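Local coordinates for Lmo1499 protein (Listeria monocytogenes, PDB 4IIW) that probably acts as a lytic transglycosylase of the MltG family, cutting nascent peptidoglycan strands from within and so ending their elongation, at residues I113-T118 and I228-A233; V262-G267 and G295-S300. All blocks are in the same frame, centred on the assembly; numbering follows the deposited sequence.

Overall arrangement
Both contacts meet near the centre of the chain, their centres about 9 Å apart, and they touch through the loop 295-300. N299 OD1 accepts the backbone N of Y117 at 3.0 Å, tying the 113-118 loop of interaction 1 to the 295-300 loop of interaction 2. The K231 side chain, which serves interaction 1, also packs on I297, the centre of interaction 2. I297 and the end of helix 219-232 lie by E232, predicted to be important for activity; E232 and I297 are about 7 Å apart between nearest side-chain atoms. The 113-118 loop reaches that helix only through E230 and K231.

Interaction 1 of 2, residues I113-T118 and I228-A233; sequences IPEGYT and IIEKEA
G116 and K231 have the nearest CA atoms, 6.0 Å apart, where the loop between strand 111-112 and helix 119-129 passes the C-terminal turn of helix 219-232. This helix end belongs to the YceG-like fold and carries E232, the residue predicted to matter for catalysis; in this contact its neighbours E230 and K231 do the touching. Polar contact across the segments rests on one hydrogen bond, from K231 NZ to G116 O at 3.0 Å. The lysine bends at chi2 and chi3 (-53° and -60°), which folds its chain back towards the loop and sets CD 3.6 Å from the same oxygen G116 O. Van der Waals contact adds little: E230 CG rests 3.8 Å from G116 N, against a glycine backbone with positive phi. Acidic groups also come together, for the carboxylates of E115 and E230 approach as like charges with their planes nearly perpendicular. The facing oxygens are both acceptors and are not hydrogen-bonded to each other. E230 has its firm partners elsewhere: its OE1 accepts S304 OG and the backbone N of G301, whereas R239 forms only a long, weak ion pair with OE2. E115 packs on N236 of a second subunit. The lysine donor reaches G116 O in the carbonyl plane, on a lone pair, with a C=O...NZ angle of 132°.

Interaction 2 of 2, residues V262-G267 and G295-S300; sequences VLYALG and GPISNS
Y264 and I297 bring their CA atoms to 6.2 Å, where the last turn of helix 259-265 faces the irregular loop that leads to helix 302-309. The helix closes with a Schellman motif: G267 takes a positive phi and its N bonds back to Y264 O at 2.9 Å. From this turn the tyrosine ring extends to the loop, its CG anti to the backbone N (chi1 -179°). I297 lies over one face of that ring in a CH-pi contact, with CA 4.0 Å from the Y264 ring centroid and only 9° off the normal. Around this point the isoleucine spreads along the inner half of the ring: CB sits 3.7 Å from Y264 CG, and the CG2 methyl touches Y264 CD2 at the same distance. On the other flank the carbonyl oxygen of I297 lies 3.6 Å from Y264 CD1. A chi1 of 62° places I297 CG1 between its backbone N and carbonyl carbon and directs that branch away, leaving CB and CG2 to meet the ring. I297 N bonds to S227 OG, which ties the loop to helix 219-232; S298 OG to N299 O is a bond inside the loop. The ring's far end is held by a hydrogen bond from Y264 OH to E173. The contact is thus buried and mainly dispersive, and since the CA hydrogen is flanked by two peptide groups it is probably polarised enough to strengthen its approach to the pi face.

Interaction 1 of 2, residues I113-T118 and I228-A233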
# COMPACT_ATOMS: atom_id res chain seq x y z
N ILE B 113 19.10 4.64 42.49
CA ILE B 113 17.96 4.87 43.38
C ILE B 113 18.02 6.30 43.92
O ILE B 113 18.86 6.62 44.76
CB ILE B 113 17.94 3.87 44.57
CG1 ILE B 113 17.90 2.42 44.07
CG2 ILE B 113 16.75 4.14 45.45
CD1 ILE B 113 16.67 2.07 43.24
N PRO B 114 17.15 7.18 43.43
CA PRO B 114 17.18 8.55 43.89
C PRO B 114 16.50 8.78 45.25
O PRO B 114 15.80 7.91 45.77
CB PRO B 114 16.41 9.32 42.80
CG PRO B 114 16.03 8.31 41.73
CD PRO B 114 16.12 6.97 42.41
N GLU B 115 16.73 9.97 45.78
CA GLU B 115 16.11 10.43 47.01
C GLU B 115 14.61 10.66 46.81
O GLU B 115 14.15 10.95 45.71
CB GLU B 115 16.70 11.77 47.40
CG GLU B 115 18.18 11.77 47.58
CD GLU B 115 18.74 13.18 47.65
OE1 GLU B 115 17.94 14.15 47.62
OE2 GLU B 115 19.98 13.31 47.75
N GLY B 116 13.85 10.57 47.90
CA GLY B 116 12.40 10.81 47.84
C GLY B 116 11.60 9.68 47.23
O GLY B 116 10.42 9.86 46.92
N TYR B 117 12.24 8.53 47.08
CA TYR B 117 11.60 7.36 46.53
C TYR B 117 11.04 6.43 47.60
O TYR B 117 11.65 6.22 48.65
CB TYR B 117 12.58 6.57 45.64
CG TYR B 117 12.47 6.88 44.18
CD1 TYR B 117 12.33 8.18 43.74
CD2 TYR B 117 12.57 5.86 43.22
CE1 TYR B 117 12.23 8.48 42.38
CE2 TYR B 117 12.48 6.15 41.84
CZ TYR B 117 12.31 7.47 41.44
OH TYR B 117 12.21 7.82 40.11
N THR B 118 9.88 5.85 47.29
CA THR B 118 9.20 4.89 48.13
C THR B 118 9.62 3.50 47.70
O THR B 118 10.22 3.33 46.64
CB THR B 118 7.71 4.96 47.91
OG1 THR B 118 7.39 4.53 46.57
CG2 THR B 118 7.21 6.39 48.12
N ILE B 228 9.78 13.23 55.77
CA ILE B 228 8.75 14.25 55.61
C ILE B 228 9.42 15.55 55.18
O ILE B 228 8.80 16.36 54.47
CB ILE B 228 7.84 14.41 56.85
CG1 ILE B 228 8.58 14.96 58.05
CG2 ILE B 228 7.23 13.08 57.24
CD1 ILE B 228 7.66 15.15 59.26
N ILE B 229 10.68 15.74 55.58
CA ILE B 229 11.46 16.92 55.17
C ILE B 229 11.80 16.78 53.69
O ILE B 229 11.67 17.75 52.94
CB ILE B 229 12.79 17.11 55.99
CG1 ILE B 229 12.50 17.38 57.47
CG2 ILE B 229 13.58 18.28 55.46
CD1 ILE B 229 13.77 17.40 58.35
N GLU B 230 12.23 15.58 53.28
CA GLU B 230 12.60 15.32 51.88
C GLU B 230 11.45 15.62 50.90
O GLU B 230 11.63 16.38 49.96
CB GLU B 230 13.04 13.87 51.68
CG GLU B 230 13.60 13.55 50.28
CD GLU B 230 15.02 14.07 50.06
OE1 GLU B 230 15.75 14.22 51.06
OE2 GLU B 230 15.42 14.29 48.89
N LYS B 231 10.28 15.03 51.13
CA LYS B 231 9.14 15.23 50.22
C LYS B 231 8.59 16.66 50.21
O LYS B 231 7.86 17.01 49.29
CB LYS B 231 8.00 14.25 50.53
CG LYS B 231 8.34 12.77 50.42
CD LYS B 231 8.97 12.38 49.10
CE LYS B 231 8.09 12.67 47.88
NZ LYS B 231 8.80 12.34 46.59
N GLU B 232 8.92 17.48 51.20
CA GLU B 232 8.42 18.88 51.25
C GLU B 232 9.38 19.94 50.68
O GLU B 232 9.01 21.10 50.58
CB GLU B 232 8.04 19.27 52.69
CG GLU B 232 6.70 18.70 53.19
CD GLU B 232 5.47 19.42 52.61
OE1 GLU B 232 5.54 19.90 51.46
OE2 GLU B 232 4.43 19.49 53.31
N ALA B 233 10.59 19.55 50.30
CA ALA B 233 11.55 20.52 49.82
C ALA B 233 11.73 20.47 48.32
O ALA B 233 11.92 19.40 47.75
CB ALA B 233 12.90 20.28 50.49

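Interaction 2 of 2, residues V262-G267 and G295-S300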
# COMPACT_ATOMS: atom_id res chain seq x y z
N VAL B 262 -0.13 12.22 53.46
CA VAL B 262 -1.48 11.84 53.03
C VAL B 262 -1.38 11.00 51.74
O VAL B 262 -2.01 9.95 51.62
CB VAL B 262 -2.37 13.08 52.81
CG1 VAL B 262 -3.67 12.68 52.10
CG2 VAL B 262 -2.65 13.76 54.13
N LEU B 263 -0.58 11.47 50.79
CA LEU B 263 -0.40 10.74 49.53
C LEU B 263 0.19 9.36 49.79
O LEU B 263 -0.24 8.38 49.19
CB LEU B 263 0.49 11.53 48.56
CG LEU B 263 -0.02 12.88 48.05
CD1 LEU B 263 1.01 13.52 47.14
CD2 LEU B 263 -1.37 12.75 47.32
N TYR B 264 1.16 9.28 50.70
CA TYR B 264 1.75 8.00 51.02
C TYR B 264 0.71 7.08 51.66
O TYR B 264 0.69 5.87 51.40
CB TYR B 264 2.97 8.14 51.91
CG TYR B 264 3.59 6.81 52.23
CD1 TYR B 264 4.44 6.18 51.32
CD2 TYR B 264 3.32 6.17 53.43
CE1 TYR B 264 5.01 4.95 51.60
CE2 TYR B 264 3.88 4.93 53.72
CZ TYR B 264 4.72 4.33 52.80
OH TYR B 264 5.27 3.12 53.09
N ALA B 265 -0.17 7.66 52.48
CA ALA B 265 -1.24 6.90 53.12
C ALA B 265 -2.10 6.20 52.07
O ALA B 265 -2.49 5.04 52.25
CB ALA B 265 -2.11 7.83 53.97
N LEU B 266 -2.39 6.91 50.98
CA LEU B 266 -3.19 6.36 49.88
C LEU B 266 -2.37 5.50 48.92
O LEU B 266 -2.90 4.99 47.93
CB LEU B 266 -3.82 7.49 49.06
CG LEU B 266 -4.82 8.42 49.74
CD1 LEU B 266 -5.16 9.54 48.80
CD2 LEU B 266 -6.08 7.68 50.17
N GLY B 267 -1.07 5.34 49.20
CA GLY B 267 -0.19 4.57 48.33
C GLY B 267 -0.38 5.05 46.91
O GLY B 267 -0.60 4.25 46.01
N GLY B 295 6.23 5.57 60.55
CA GLY B 295 7.51 5.32 59.91
C GLY B 295 7.72 6.31 58.77
O GLY B 295 6.86 7.15 58.51
N PRO B 296 8.87 6.24 58.12
CA PRO B 296 9.19 7.11 56.99
C PRO B 296 8.25 6.88 55.83
O PRO B 296 7.65 5.80 55.73
CB PRO B 296 10.60 6.66 56.59
CG PRO B 296 11.16 6.04 57.82
CD PRO B 296 10.03 5.42 58.52
N ILE B 297 8.15 7.87 54.94
CA ILE B 297 7.33 7.77 53.73
C ILE B 297 8.18 7.69 52.45
O ILE B 297 7.65 7.71 51.33
CB ILE B 297 6.34 8.93 53.62
CG1 ILE B 297 7.08 10.27 53.50
CG2 ILE B 297 5.41 8.92 54.81
CD1 ILE B 297 6.17 11.46 53.11
N SER B 298 9.50 7.62 52.62
CA SER B 298 10.43 7.53 51.50
C SER B 298 11.83 7.48 52.07
O SER B 298 12.00 7.52 53.28
CB SER B 298 10.31 8.76 50.59
OG SER B 298 10.81 9.89 51.26
N ASN B 299 12.84 7.40 51.20
CA ASN B 299 14.23 7.49 51.65
C ASN B 299 14.64 8.97 51.60
O ASN B 299 13.88 9.80 51.12
CB ASN B 299 15.16 6.58 50.85
CG ASN B 299 15.15 6.85 49.38
OD1 ASN B 299 14.58 7.84 48.91
ND2 ASN B 299 15.78 5.97 48.63
N SER B 300 15.84 9.29 52.09
CA SER B 300 16.28 10.68 52.19
C SER B 300 17.73 10.89 51.82
O SER B 300 18.55 10.00 51.97
CB SER B 300 16.12 11.15 53.65
OG SER B 300 14.79 11.04 54.11